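PDB 1WEK: hypothetical protein TT1465 from Thermus thermophilus, which is of unknown function but belongs to the SLOG clan, with a Rossmann-like fold of parallel strands between helices, and is assembled as six copies. Local coordinates for residues E27-L32 and V129-G134; A57-G62 and A88-G93; V96-E101 and K125-R130; F135-G140 and D146-V151; P164-D169 and E204-A209. One frame throughout, in Å; residues are numbered along the deposited sequence.

Contacts 3, 4 and 5 pack on one parallel sheet; contact 1 joins two helices just where the chain enters strand 132-137. Both segments of contact 2, on helices 53-68 and 79-90, fall between the two segments of contact 1, and contacts 3, 4 and 5 follow contact 2 in series. Contacts 1 and 3 have centres about 8 Å apart and share helix 121-130. Contact 4 joins strand 132-137 to helix 142-156, and contact 5 uses the adjacent strand 165-168; the centres of contacts 4 and 5 are about 12 Å apart. Contact 2 reaches both through Leu61. Contacts 1, 3 and 4 also touch the second subunit, so the same region carries both core and assembly interface.

Contact 1: E27-L32 and V129-G134; sequences EGFETL and VRYAVG
Arg130 lays its guanidinium flat on the ring of Phe29, and this cation-pi stack is the main polar-aromatic element of the contact. The two planes are 12° apart and Arg130 CZ stands 3.6 Å from the centroid of the Phe29 ring, with NH1 over the middle of the face. CD adds an apolar touch, 3.3 Å from Phe29 CE1. The side chain runs extended from CG to NE after a first torsion of -156° that sets CG opposite the backbone N, which carries the group far enough to lie over the ring.

Hydrogen bonding fixes the rotation of the guanidinium. Its NH1 donates to Tyr131 OH at 2.9 Å, in the guanidinium plane though bent (137° at the hydrogen), and also to the backbone oxygen of Glu13 of the second subunit.

Apolar contacts complete the set. Leu32 CB sits over one face of the Tyr131 ring, 3.7 Å from CD1, in a CH-pi arrangement, while Phe29 CD1 lies 4.3 Å from Tyr131 CE1.

Helix 17-34 is thereby joined to Arg130 and Tyr131, where the chain passes from helix 121-130 toward strand 132-137. With one face on an aromatic ring and two oxygens as acceptors for NH1, the arginine charge is probably well stabilised and ties this corner to the subunit interface.

Contact 2: A57-G62 and A88-G93; sequences AGYRLG and AYEAGG
Tyr59 and Glu90 bridge two helices of the Rossmann-like fold, 53-68 and 79-90, where the second helix ends in a Schellman motif. Two side-chain conformations make the bridge possible. Tyr59 has CG anti to the backbone N (chi1 -178°), which swings the phenol out from a flank of its helix until the hydroxyl reaches the other segment. Glu90 places CG on the side of the backbone N (chi1 -72°) and is straight beyond it, so its carboxylate is carried out to meet the phenol. Tyr59 OH donates to Glu90 OE1 over 2.6 Å, meeting the oxygen nearly head-on to its C-O bond. OE1 lies at the edge of the Tyr59 ring, in its plane, while the carboxylate is turned 60° from that plane. OE2 forms a salt bridge with Arg86, so both carboxylate oxygens are held and the rotation is restrained.

Apart from this polar link the backbones come close: Gly62 O is 3.5 Å from Ala88 CA, and the two CA atoms are 4.6 Å apart, an approach suited to small residues. In the Schellman motif Gly92 has positive phi and Gly92 N bonds to Tyr89 O at 2.8 Å, while Gly93 N reaches Ala88 O at 2.9 Å.

Contact 3: V96-E101 and K125-R130; sequences VGLNIE and KVLFVR
Leu98 has CG opposite its carbonyl carbon (chi1 -58°) and an extended second torsion, which drives CD1 out from strand 95-100 toward helix 121-130. Phe128 answers with a first torsion of -102°, well off the staggered values, and this turns its ring so that a face is presented to the incoming methyl. The result is a centred CH-pi contact: Leu98 CD1 is 3.5 Å from the centroid of the Phe128 ring and only 6° off the ring normal. All six ring carbons are almost equally far from the methyl, between 3.7 Å for CG and 3.9 Å for CZ, which is the geometric proof that CD1 sits over the middle of the ring. The same methyl touches Leu127 CB at 3.9 Å, so one branch of Leu98 serves two successive residues of the helix.

Around this core the apolar packing continues. Leu127 also meets Phe29 and Leu32 of helix 17-34, and the Phe128 ring meets Phe43. On another side of the helix, Lys125 NZ forms salt bridges to Asp146 of the same chain and to Glu150 of the second subunit.

The three touching residues are buried and meet through carbon atoms alone, so the contact is apolar: a helix laid against a face of a parallel sheet through one leucine methyl set over a phenylalanine ring and beside Leu127 CB, as in the layered alpha/beta architecture of Rossmann-like domains.

Contact 4: F135-G140 and D146-V151; sequences FVFLPG and DELSEV
Val151 N donates to Glu147 O at 3.1 Å, one turn of helix 142-156, and this bond sets the spacing of two residues that both touch the Phe137 ring. Between the two segments themselves the contact is apolar and turns on two aromatic rings. Phe135 and Phe137, alternate residues of strand 132-137, both point toward the helix; the axes of 135-137 and 146-151 approach to 9.7 Å, with 140° between their N-to-C directions.

The Phe137 ring is met from several sides. Over the centre of one face stands Leu148 CG, 4.1 Å from the ring centroid, in a CH-pi contact; Leu148 has CG opposite its backbone N (chi1 -157°), which brings the branch point above the ring. Glu147 CB lies in the ring plane at the edge, 3.7 Å from Phe137 CE2, so the acidic side chain contributes its aliphatic root here. Val151 CG2 approaches obliquely, 3.9 Å from CZ. Its other methyl, CG1, lies over a face of Phe135 at 4.2 Å from that ring's centroid, so the valine spans both rings.

Farther out, Phe137 stacks with Phe43 of strand 39-43, while Ser149 OG bonds to its counterpart in the second subunit on the opposite side of the helix. Pro139 and Gly140 begin, and Glu147 closes, the family's PGGxGTxxE sequence. Strand 132-137, helix 142-156 and the parallel neighbouring strand 165-168 make a beta-alpha-beta crossover, the hallmark of a Rossmann-like fold, and this contact lies in its first half.

Contact 5: P164-D169 and E204-A209; sequences PVFLLD and EEVVQA
The ring of Phe166 has Val206 over one face, with Val206 CA above the centre at 4.2 Å from the ring plane and CG1 at 4.2 Å from the centroid in a CH-pi contact. Ala209 CB approaches obliquely, 3.3 Å from Phe166 CZ, a tight meeting of carbons at the far end of the ring.

These residues join strand 165-168 of the Rossmann-like sheet to helix 203-211, the last in the chain. The axes of 165-168 and 204-209 come within 9.8 Å and run nearly antiparallel, at 169°, as expected for a helix returning along a parallel sheet. Strand 198-200, which precedes the helix, lies beside 165-168 as the outermost strand within this chain, and Val206 also touches its Thr200. On the strand's other flank, Phe166 pairs its backbone with Phe135 and Phe137, and past the strand's end Asp169 caps helix 170-185.

Val206 lies with CG1 anti to its backbone N (chi1 177°), a rotamer that turns both methyls to the strand. Thus one valine packs against two alternate residues of the strand: CG2 touches Phe166 CG at 3.8 Å, and the same methyl reaches Leu168 CD2 at 4.2 Å.

Contact 1: E27-L32 and V129-G134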
# COMPACT_ATOMS: atom_id res chain seq x y z
N GLU A 27 4.89 8.34 -9.89
CA GLU A 27 6.00 8.80 -10.70
C GLU A 27 5.60 10.10 -11.39
O GLU A 27 6.37 11.06 -11.44
CB GLU A 27 6.37 7.76 -11.75
CG GLU A 27 7.65 8.10 -12.51
CD GLU A 27 7.91 7.19 -13.68
OE1 GLU A 27 8.85 7.48 -14.46
OE2 GLU A 27 7.18 6.17 -13.82
N GLY A 28 4.37 10.12 -11.91
CA GLY A 28 3.88 11.31 -12.57
C GLY A 28 3.87 12.51 -11.64
O GLY A 28 4.29 13.61 -12.03
N PHE A 29 3.42 12.32 -10.40
CA PHE A 29 3.38 13.44 -9.46
C PHE A 29 4.79 13.94 -9.12
O PHE A 29 5.04 15.14 -9.12
CB PHE A 29 2.65 13.06 -8.17
CG PHE A 29 1.20 12.66 -8.36
CD1 PHE A 29 0.52 12.95 -9.55
CD2 PHE A 29 0.52 11.97 -7.35
CE1 PHE A 29 -0.81 12.55 -9.73
CE2 PHE A 29 -0.82 11.58 -7.52
CZ PHE A 29 -1.48 11.87 -8.72
N GLU A 30 5.70 13.00 -8.86
CA GLU A 30 7.09 13.32 -8.50
C GLU A 30 7.76 14.13 -9.58
O GLU A 30 8.46 15.10 -9.30
CB GLU A 30 7.90 12.04 -8.27
CG GLU A 30 7.40 11.16 -7.12
CD GLU A 30 8.22 9.89 -6.93
OE1 GLU A 30 8.73 9.34 -7.93
OE2 GLU A 30 8.34 9.42 -5.78
N THR A 31 7.54 13.73 -10.82
CA THR A 31 8.14 14.41 -11.96
C THR A 31 7.56 15.79 -12.23
O THR A 31 8.27 16.79 -12.16
CB THR A 31 7.99 13.53 -13.21
OG1 THR A 31 8.64 12.28 -12.96
CG2 THR A 31 8.61 14.17 -14.42
N LEU A 32 6.27 15.86 -12.53
CA LEU A 32 5.65 17.15 -12.82
C LEU A 32 5.72 18.13 -11.67
O LEU A 32 5.80 19.33 -11.89
CB LEU A 32 4.19 16.96 -13.27
CG LEU A 32 3.95 15.97 -14.43
CD1 LEU A 32 2.56 16.17 -15.01
CD2 LEU A 32 5.00 16.19 -15.51
N VAL A 129 -4.13 17.61 -16.30
CA VAL A 129 -4.83 18.71 -15.63
C VAL A 129 -4.27 19.08 -14.26
O VAL A 129 -4.21 20.26 -13.91
CB VAL A 129 -6.35 18.40 -15.46
CG1 VAL A 129 -6.96 18.01 -16.79
CG2 VAL A 129 -6.53 17.28 -14.47
N ARG A 130 -3.84 18.07 -13.51
CA ARG A 130 -3.33 18.30 -12.16
C ARG A 130 -2.41 19.51 -12.05
O ARG A 130 -2.50 20.26 -11.08
CB ARG A 130 -2.59 17.06 -11.67
CG ARG A 130 -2.51 16.95 -10.14
CD ARG A 130 -2.13 15.52 -9.74
NE ARG A 130 -2.61 15.13 -8.40
CZ ARG A 130 -1.86 15.14 -7.30
NH1 ARG A 130 -0.59 15.52 -7.34
NH2 ARG A 130 -2.40 14.75 -6.15
N TYR A 131 -1.55 19.71 -13.03
CA TYR A 131 -0.60 20.82 -12.97
C TYR A 131 -0.75 21.87 -14.06
O TYR A 131 0.18 22.63 -14.31
CB TYR A 131 0.83 20.26 -13.01
CG TYR A 131 1.12 19.23 -11.94
CD1 TYR A 131 0.83 17.88 -12.13
CD2 TYR A 131 1.62 19.62 -10.70
CE1 TYR A 131 1.02 16.94 -11.12
CE2 TYR A 131 1.82 18.70 -9.67
CZ TYR A 131 1.51 17.36 -9.89
OH TYR A 131 1.67 16.46 -8.86
N ALA A 132 -1.90 21.94 -14.71
CA ALA A 132 -2.07 22.91 -15.80
C ALA A 132 -2.62 24.28 -15.40
O ALA A 132 -3.42 24.40 -14.48
CB ALA A 132 -2.96 22.31 -16.89
N VAL A 133 -2.18 25.30 -16.14
CA VAL A 133 -2.61 26.67 -15.94
C VAL A 133 -3.40 27.06 -17.18
O VAL A 133 -3.84 28.21 -17.32
CB VAL A 133 -1.41 27.64 -15.77
CG1 VAL A 133 -0.63 27.32 -14.51
CG2 VAL A 133 -0.50 27.55 -16.98
N GLY A 134 -3.58 26.10 -18.08
CA GLY A 134 -4.32 26.35 -19.32
C GLY A 134 -4.34 25.15 -20.26
O GLY A 134 -3.57 24.21 -20.09

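Contact 2: A57-G62 and A88-G93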
# COMPACT_ATOMS: atom_id res chain seq x y z
N ALA A 57 1.16 25.80 -37.14
CA ALA A 57 0.55 26.58 -36.07
C ALA A 57 1.02 26.03 -34.72
O ALA A 57 1.33 26.78 -33.80
CB ALA A 57 -0.97 26.50 -36.17
N GLY A 58 1.07 24.70 -34.63
CA GLY A 58 1.51 24.06 -33.40
C GLY A 58 2.95 24.42 -33.10
O GLY A 58 3.31 24.67 -31.93
N TYR A 59 3.78 24.47 -34.14
CA TYR A 59 5.17 24.82 -33.92
C TYR A 59 5.25 26.23 -33.35
O TYR A 59 5.96 26.45 -32.38
CB TYR A 59 6.00 24.71 -35.21
CG TYR A 59 7.46 25.03 -34.96
CD1 TYR A 59 7.90 26.35 -34.92
CD2 TYR A 59 8.37 24.02 -34.66
CE1 TYR A 59 9.21 26.66 -34.59
CE2 TYR A 59 9.68 24.32 -34.31
CZ TYR A 59 10.09 25.64 -34.27
OH TYR A 59 11.37 25.95 -33.86
N ARG A 60 4.51 27.17 -33.94
CA ARG A 60 4.50 28.56 -33.47
C ARG A 60 4.03 28.70 -32.03
O ARG A 60 4.63 29.45 -31.25
CB ARG A 60 3.62 29.44 -34.38
CG ARG A 60 4.07 29.56 -35.85
CD ARG A 60 3.61 30.90 -36.44
NE ARG A 60 2.16 31.01 -36.53
CZ ARG A 60 1.46 32.13 -36.38
NH1 ARG A 60 2.06 33.28 -36.12
NH2 ARG A 60 0.14 32.10 -36.51
N LEU A 61 2.96 27.99 -31.67
CA LEU A 61 2.42 28.01 -30.31
C LEU A 61 3.48 27.50 -29.34
O LEU A 61 3.74 28.11 -28.32
CB LEU A 61 1.21 27.08 -30.20
CG LEU A 61 -0.01 27.39 -29.32
CD1 LEU A 61 -0.52 26.08 -28.76
CD2 LEU A 61 0.32 28.36 -28.22
N GLY A 62 4.07 26.35 -29.68
CA GLY A 62 5.09 25.77 -28.83
C GLY A 62 6.23 26.74 -28.60
O GLY A 62 6.67 26.93 -27.47
N ALA A 88 8.78 24.31 -28.59
CA ALA A 88 9.21 24.58 -27.23
C ALA A 88 10.66 24.17 -27.05
O ALA A 88 11.49 24.97 -26.60
CB ALA A 88 8.34 23.83 -26.25
N TYR A 89 10.94 22.92 -27.39
CA TYR A 89 12.28 22.38 -27.28
C TYR A 89 13.30 23.30 -27.93
O TYR A 89 14.25 23.75 -27.28
CB TYR A 89 12.36 21.02 -27.97
CG TYR A 89 13.59 20.24 -27.62
CD1 TYR A 89 13.72 19.64 -26.36
CD2 TYR A 89 14.60 20.02 -28.55
CE1 TYR A 89 14.80 18.85 -26.04
CE2 TYR A 89 15.70 19.22 -28.24
CZ TYR A 89 15.78 18.63 -26.98
OH TYR A 89 16.83 17.80 -26.67
N GLU A 90 13.10 23.60 -29.21
CA GLU A 90 14.03 24.44 -29.93
C GLU A 90 14.15 25.87 -29.44
O GLU A 90 15.11 26.55 -29.79
CB GLU A 90 13.72 24.40 -31.42
CG GLU A 90 14.10 23.07 -32.06
CD GLU A 90 13.63 22.96 -33.50
OE1 GLU A 90 12.98 23.91 -33.98
OE2 GLU A 90 13.90 21.92 -34.14
N ALA A 91 13.20 26.33 -28.62
CA ALA A 91 13.30 27.69 -28.08
C ALA A 91 13.86 27.60 -26.68
O ALA A 91 13.86 28.58 -25.93
CB ALA A 91 11.94 28.38 -28.07
N GLY A 92 14.35 26.42 -26.33
CA GLY A 92 14.95 26.19 -25.03
C GLY A 92 14.00 26.10 -23.85
O GLY A 92 14.41 26.32 -22.71
N GLY A 93 12.74 25.78 -24.11
CA GLY A 93 11.81 25.69 -23.00
C GLY A 93 11.60 24.26 -22.53
O GLY A 93 12.05 23.30 -23.16

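Contact 3: V96-E101 and K125-R130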
# COMPACT_ATOMS: atom_id res chain seq x y z
N VAL A 96 7.36 18.68 -22.14
CA VAL A 96 6.95 17.41 -21.55
C VAL A 96 6.05 16.55 -22.44
O VAL A 96 5.15 17.05 -23.14
CB VAL A 96 6.23 17.63 -20.19
CG1 VAL A 96 5.85 16.29 -19.57
CG2 VAL A 96 7.15 18.42 -19.23
N GLY A 97 6.29 15.25 -22.41
CA GLY A 97 5.48 14.34 -23.19
C GLY A 97 4.92 13.28 -22.26
O GLY A 97 5.65 12.69 -21.48
N LEU A 98 3.61 13.08 -22.32
CA LEU A 98 2.95 12.07 -21.50
C LEU A 98 2.59 10.97 -22.49
O LEU A 98 1.43 10.78 -22.84
CB LEU A 98 1.70 12.66 -20.84
CG LEU A 98 1.84 13.90 -19.95
CD1 LEU A 98 0.47 14.35 -19.46
CD2 LEU A 98 2.75 13.59 -18.77
N ASN A 99 3.62 10.24 -22.93
CA ASN A 99 3.47 9.19 -23.92
C ASN A 99 2.59 8.04 -23.49
O ASN A 99 2.69 7.52 -22.38
CB ASN A 99 4.87 8.68 -24.32
CG ASN A 99 5.83 9.82 -24.62
OD1 ASN A 99 6.47 10.35 -23.71
ND2 ASN A 99 5.90 10.23 -25.88
N ILE A 100 1.69 7.64 -24.39
CA ILE A 100 0.77 6.56 -24.09
C ILE A 100 1.20 5.30 -24.83
O ILE A 100 1.51 5.34 -26.02
CB ILE A 100 -0.65 6.95 -24.51
CG1 ILE A 100 -1.62 5.82 -24.17
CG2 ILE A 100 -0.67 7.28 -25.99
CD1 ILE A 100 -1.82 5.62 -22.68
N GLU A 101 1.22 4.17 -24.12
CA GLU A 101 1.61 2.91 -24.74
C GLU A 101 0.40 2.28 -25.45
O GLU A 101 -0.59 1.93 -24.80
CB GLU A 101 2.16 1.97 -23.67
CG GLU A 101 3.12 2.69 -22.72
CD GLU A 101 3.90 1.75 -21.83
OE1 GLU A 101 4.67 0.92 -22.36
OE2 GLU A 101 3.75 1.84 -20.59
N LYS A 125 -4.47 11.43 -18.46
CA LYS A 125 -5.45 12.51 -18.43
C LYS A 125 -5.38 13.28 -17.12
O LYS A 125 -5.64 14.48 -17.09
CB LYS A 125 -6.88 11.97 -18.57
CG LYS A 125 -7.20 11.20 -19.84
CD LYS A 125 -7.87 12.10 -20.87
CE LYS A 125 -8.74 11.27 -21.81
NZ LYS A 125 -9.76 10.51 -21.03
N VAL A 126 -5.08 12.58 -16.02
CA VAL A 126 -4.98 13.21 -14.72
C VAL A 126 -3.75 14.12 -14.70
O VAL A 126 -3.82 15.27 -14.24
CB VAL A 126 -4.86 12.16 -13.58
CG1 VAL A 126 -4.37 12.83 -12.29
CG2 VAL A 126 -6.22 11.49 -13.31
N LEU A 127 -2.62 13.62 -15.20
CA LEU A 127 -1.40 14.41 -15.23
C LEU A 127 -1.55 15.63 -16.12
O LEU A 127 -0.86 16.62 -15.94
CB LEU A 127 -0.22 13.55 -15.69
CG LEU A 127 0.05 12.38 -14.74
CD1 LEU A 127 1.15 11.49 -15.31
CD2 LEU A 127 0.45 12.94 -13.37
N PHE A 128 -2.44 15.55 -17.10
CA PHE A 128 -2.67 16.65 -18.02
C PHE A 128 -3.35 17.85 -17.35
O PHE A 128 -3.18 18.99 -17.79
CB PHE A 128 -3.50 16.18 -19.21
CG PHE A 128 -2.71 15.93 -20.45
CD1 PHE A 128 -2.83 14.72 -21.15
CD2 PHE A 128 -1.85 16.90 -20.95
CE1 PHE A 128 -2.12 14.50 -22.33
CE2 PHE A 128 -1.13 16.69 -22.13
CZ PHE A 128 -1.27 15.48 -22.82
N VAL A 129 -4.13 17.61 -16.30
CA VAL A 129 -4.83 18.71 -15.63
C VAL A 129 -4.27 19.08 -14.26
O VAL A 129 -4.21 20.26 -13.91
CB VAL A 129 -6.35 18.40 -15.46
CG1 VAL A 129 -6.96 18.01 -16.79
CG2 VAL A 129 -6.53 17.28 -14.47
N ARG A 130 -3.84 18.07 -13.51
CA ARG A 130 -3.33 18.30 -12.16
C ARG A 130 -2.41 19.51 -12.05
O ARG A 130 -2.50 20.26 -11.08
CB ARG A 130 -2.59 17.06 -11.67
CG ARG A 130 -2.51 16.95 -10.14
CD ARG A 130 -2.13 15.52 -9.74
NE ARG A 130 -2.61 15.13 -8.40
CZ ARG A 130 -1.86 15.14 -7.30
NH1 ARG A 130 -0.59 15.52 -7.34
NH2 ARG A 130 -2.40 14.75 -6.15

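Contact 4: F135-G140 and D146-V151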
# COMPACT_ATOMS: atom_id res chain seq x y z
N PHE A 135 -5.24 25.18 -21.25
CA PHE A 135 -5.38 24.10 -22.23
C PHE A 135 -5.60 24.69 -23.62
O PHE A 135 -6.46 25.56 -23.81
CB PHE A 135 -6.59 23.20 -21.91
CG PHE A 135 -6.58 22.65 -20.53
CD1 PHE A 135 -7.09 23.40 -19.46
CD2 PHE A 135 -6.00 21.42 -20.27
CE1 PHE A 135 -7.02 22.93 -18.16
CE2 PHE A 135 -5.93 20.92 -18.96
CZ PHE A 135 -6.43 21.68 -17.90
N VAL A 136 -4.83 24.20 -24.59
CA VAL A 136 -4.96 24.65 -25.98
C VAL A 136 -5.28 23.45 -26.88
O VAL A 136 -4.54 22.46 -26.93
CB VAL A 136 -3.66 25.31 -26.48
CG1 VAL A 136 -3.92 26.02 -27.82
CG2 VAL A 136 -3.14 26.33 -25.44
N PHE A 137 -6.39 23.52 -27.59
CA PHE A 137 -6.76 22.43 -28.49
C PHE A 137 -6.61 22.82 -29.97
O PHE A 137 -7.31 23.69 -30.47
CB PHE A 137 -8.19 21.98 -28.17
CG PHE A 137 -8.33 21.42 -26.78
CD1 PHE A 137 -8.51 22.26 -25.69
CD2 PHE A 137 -8.15 20.06 -26.54
CE1 PHE A 137 -8.51 21.77 -24.38
CE2 PHE A 137 -8.14 19.55 -25.23
CZ PHE A 137 -8.32 20.41 -24.14
N LEU A 138 -5.66 22.17 -30.65
CA LEU A 138 -5.44 22.43 -32.07
C LEU A 138 -6.20 21.38 -32.88
O LEU A 138 -6.66 20.38 -32.31
CB LEU A 138 -3.93 22.36 -32.39
CG LEU A 138 -3.08 23.51 -31.83
CD1 LEU A 138 -1.78 22.98 -31.23
CD2 LEU A 138 -2.79 24.50 -32.94
N PRO A 139 -6.41 21.60 -34.19
CA PRO A 139 -7.13 20.57 -34.94
C PRO A 139 -6.56 19.19 -34.58
O PRO A 139 -5.32 19.02 -34.50
CB PRO A 139 -6.87 20.95 -36.38
CG PRO A 139 -6.94 22.46 -36.32
CD PRO A 139 -6.19 22.80 -35.03
N GLY A 140 -7.46 18.25 -34.36
CA GLY A 140 -7.09 16.88 -34.00
C GLY A 140 -8.27 15.96 -34.31
O GLY A 140 -9.23 16.37 -34.99
N ASP A 146 -11.64 13.84 -27.03
CA ASP A 146 -11.70 13.19 -25.72
C ASP A 146 -11.08 14.08 -24.61
O ASP A 146 -11.64 14.20 -23.52
CB ASP A 146 -10.99 11.84 -25.81
CG ASP A 146 -10.78 11.16 -24.45
OD1 ASP A 146 -11.54 11.39 -23.50
OD2 ASP A 146 -9.83 10.37 -24.37
N GLU A 147 -9.94 14.71 -24.89
CA GLU A 147 -9.33 15.59 -23.89
C GLU A 147 -10.18 16.84 -23.69
O GLU A 147 -10.36 17.31 -22.57
CB GLU A 147 -7.92 16.02 -24.32
CG GLU A 147 -6.85 14.97 -24.09
CD GLU A 147 -6.55 14.72 -22.60
OE1 GLU A 147 -5.83 13.74 -22.32
OE2 GLU A 147 -7.02 15.50 -21.73
N LEU A 148 -10.72 17.38 -24.79
CA LEU A 148 -11.54 18.58 -24.73
C LEU A 148 -12.82 18.37 -23.93
O LEU A 148 -13.13 19.15 -23.00
CB LEU A 148 -11.92 19.03 -26.14
CG LEU A 148 -12.31 20.50 -26.35
CD1 LEU A 148 -13.22 20.60 -27.55
CD2 LEU A 148 -12.99 21.09 -25.14
N SER A 149 -13.55 17.31 -24.27
CA SER A 149 -14.80 17.05 -23.58
C SER A 149 -14.56 16.76 -22.10
O SER A 149 -15.36 17.15 -21.26
CB SER A 149 -15.61 15.90 -24.26
OG SER A 149 -14.98 14.64 -24.16
N GLU A 150 -13.44 16.12 -21.77
CA GLU A 150 -13.17 15.85 -20.37
C GLU A 150 -12.96 17.13 -19.56
O GLU A 150 -13.57 17.30 -18.49
CB GLU A 150 -11.94 14.96 -20.16
CG GLU A 150 -11.69 14.76 -18.66
CD GLU A 150 -10.57 13.79 -18.32
OE1 GLU A 150 -9.38 14.13 -18.54
OE2 GLU A 150 -10.88 12.69 -17.81
N VAL A 151 -12.09 18.02 -20.05
CA VAL A 151 -11.81 19.26 -19.34
C VAL A 151 -13.05 20.14 -19.24
O VAL A 151 -13.25 20.81 -18.23
CB VAL A 151 -10.65 20.08 -19.99
CG1 VAL A 151 -9.39 19.23 -20.10
CG2 VAL A 151 -11.05 20.60 -21.36

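Contact 5: P164-D169 and E204-A209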
# COMPACT_ATOMS: atom_id res chain seq x y z
N PRO A 164 -7.88 28.92 -18.37
CA PRO A 164 -8.27 29.18 -19.76
C PRO A 164 -8.28 27.95 -20.68
O PRO A 164 -7.42 27.08 -20.59
CB PRO A 164 -7.24 30.21 -20.23
CG PRO A 164 -6.68 30.78 -18.97
CD PRO A 164 -6.65 29.64 -18.02
N VAL A 165 -9.29 27.88 -21.55
CA VAL A 165 -9.39 26.81 -22.53
C VAL A 165 -9.52 27.47 -23.91
O VAL A 165 -10.40 28.30 -24.13
CB VAL A 165 -10.61 25.90 -22.31
CG1 VAL A 165 -10.75 24.95 -23.49
CG2 VAL A 165 -10.47 25.12 -21.02
N PHE A 166 -8.62 27.12 -24.82
CA PHE A 166 -8.67 27.69 -26.16
C PHE A 166 -8.77 26.63 -27.25
O PHE A 166 -8.24 25.53 -27.10
CB PHE A 166 -7.42 28.53 -26.42
CG PHE A 166 -7.32 29.74 -25.55
CD1 PHE A 166 -6.71 29.66 -24.30
CD2 PHE A 166 -7.81 30.96 -25.98
CE1 PHE A 166 -6.60 30.78 -23.50
CE2 PHE A 166 -7.71 32.09 -25.19
CZ PHE A 166 -7.10 31.99 -23.95
N LEU A 167 -9.45 26.96 -28.34
CA LEU A 167 -9.57 26.07 -29.49
C LEU A 167 -8.98 26.87 -30.63
O LEU A 167 -9.51 27.92 -30.99
CB LEU A 167 -11.02 25.75 -29.82
CG LEU A 167 -11.97 25.26 -28.72
CD1 LEU A 167 -13.16 24.64 -29.39
CD2 LEU A 167 -11.28 24.22 -27.81
N LEU A 168 -7.88 26.39 -31.19
CA LEU A 168 -7.25 27.09 -32.29
C LEU A 168 -7.77 26.60 -33.63
O LEU A 168 -7.90 25.39 -33.86
CB LEU A 168 -5.73 26.93 -32.24
CG LEU A 168 -5.02 27.98 -31.39
CD1 LEU A 168 -3.53 27.64 -31.27
CD2 LEU A 168 -5.22 29.35 -32.05
N ASP A 169 -8.06 27.57 -34.50
CA ASP A 169 -8.57 27.35 -35.85
C ASP A 169 -10.09 27.24 -35.87
O ASP A 169 -10.66 26.15 -35.85
CB ASP A 169 -7.95 26.10 -36.48
CG ASP A 169 -8.31 25.96 -37.94
OD1 ASP A 169 -9.46 26.33 -38.31
OD2 ASP A 169 -7.45 25.48 -38.73
N GLU A 204 -1.04 34.10 -30.84
CA GLU A 204 -0.65 35.24 -30.01
C GLU A 204 -1.71 35.57 -28.98
O GLU A 204 -1.39 35.99 -27.87
CB GLU A 204 -0.40 36.48 -30.88
CG GLU A 204 -1.62 36.97 -31.64
CD GLU A 204 -1.62 36.54 -33.10
OE1 GLU A 204 -1.23 35.38 -33.40
OE2 GLU A 204 -2.03 37.37 -33.94
N GLU A 205 -2.97 35.39 -29.35
CA GLU A 205 -4.06 35.69 -28.44
C GLU A 205 -4.06 34.69 -27.30
O GLU A 205 -4.36 35.04 -26.15
CB GLU A 205 -5.40 35.66 -29.19
CG GLU A 205 -6.60 35.96 -28.31
CD GLU A 205 -7.80 36.40 -29.12
OE1 GLU A 205 -8.24 35.64 -30.01
OE2 GLU A 205 -8.31 37.52 -28.86
N VAL A 206 -3.72 33.45 -27.61
CA VAL A 206 -3.66 32.41 -26.59
C VAL A 206 -2.53 32.69 -25.61
O VAL A 206 -2.73 32.69 -24.39
CB VAL A 206 -3.43 31.00 -27.20
CG1 VAL A 206 -3.30 29.95 -26.09
CG2 VAL A 206 -4.60 30.63 -28.12
N VAL A 207 -1.33 32.95 -26.13
CA VAL A 207 -0.20 33.22 -25.26
C VAL A 207 -0.44 34.46 -24.41
O VAL A 207 -0.11 34.47 -23.23
CB VAL A 207 1.09 33.40 -26.07
CG1 VAL A 207 2.24 33.68 -25.13
CG2 VAL A 207 1.36 32.15 -26.90
N GLN A 208 -1.03 35.49 -25.01
CA GLN A 208 -1.32 36.73 -24.29
C GLN A 208 -2.27 36.50 -23.11
O GLN A 208 -2.05 37.03 -22.02
CB GLN A 208 -1.91 37.77 -25.25
CG GLN A 208 -2.46 39.02 -24.57
CD GLN A 208 -2.80 40.13 -25.56
OE1 GLN A 208 -1.92 40.71 -26.19
NE2 GLN A 208 -4.09 40.43 -25.70
N ALA A 209 -3.31 35.70 -23.33
CA ALA A 209 -4.28 35.38 -22.29
C ALA A 209 -3.62 34.61 -21.16
O ALA A 209 -3.92 34.85 -19.99
CB ALA A 209 -5.42 34.57 -22.87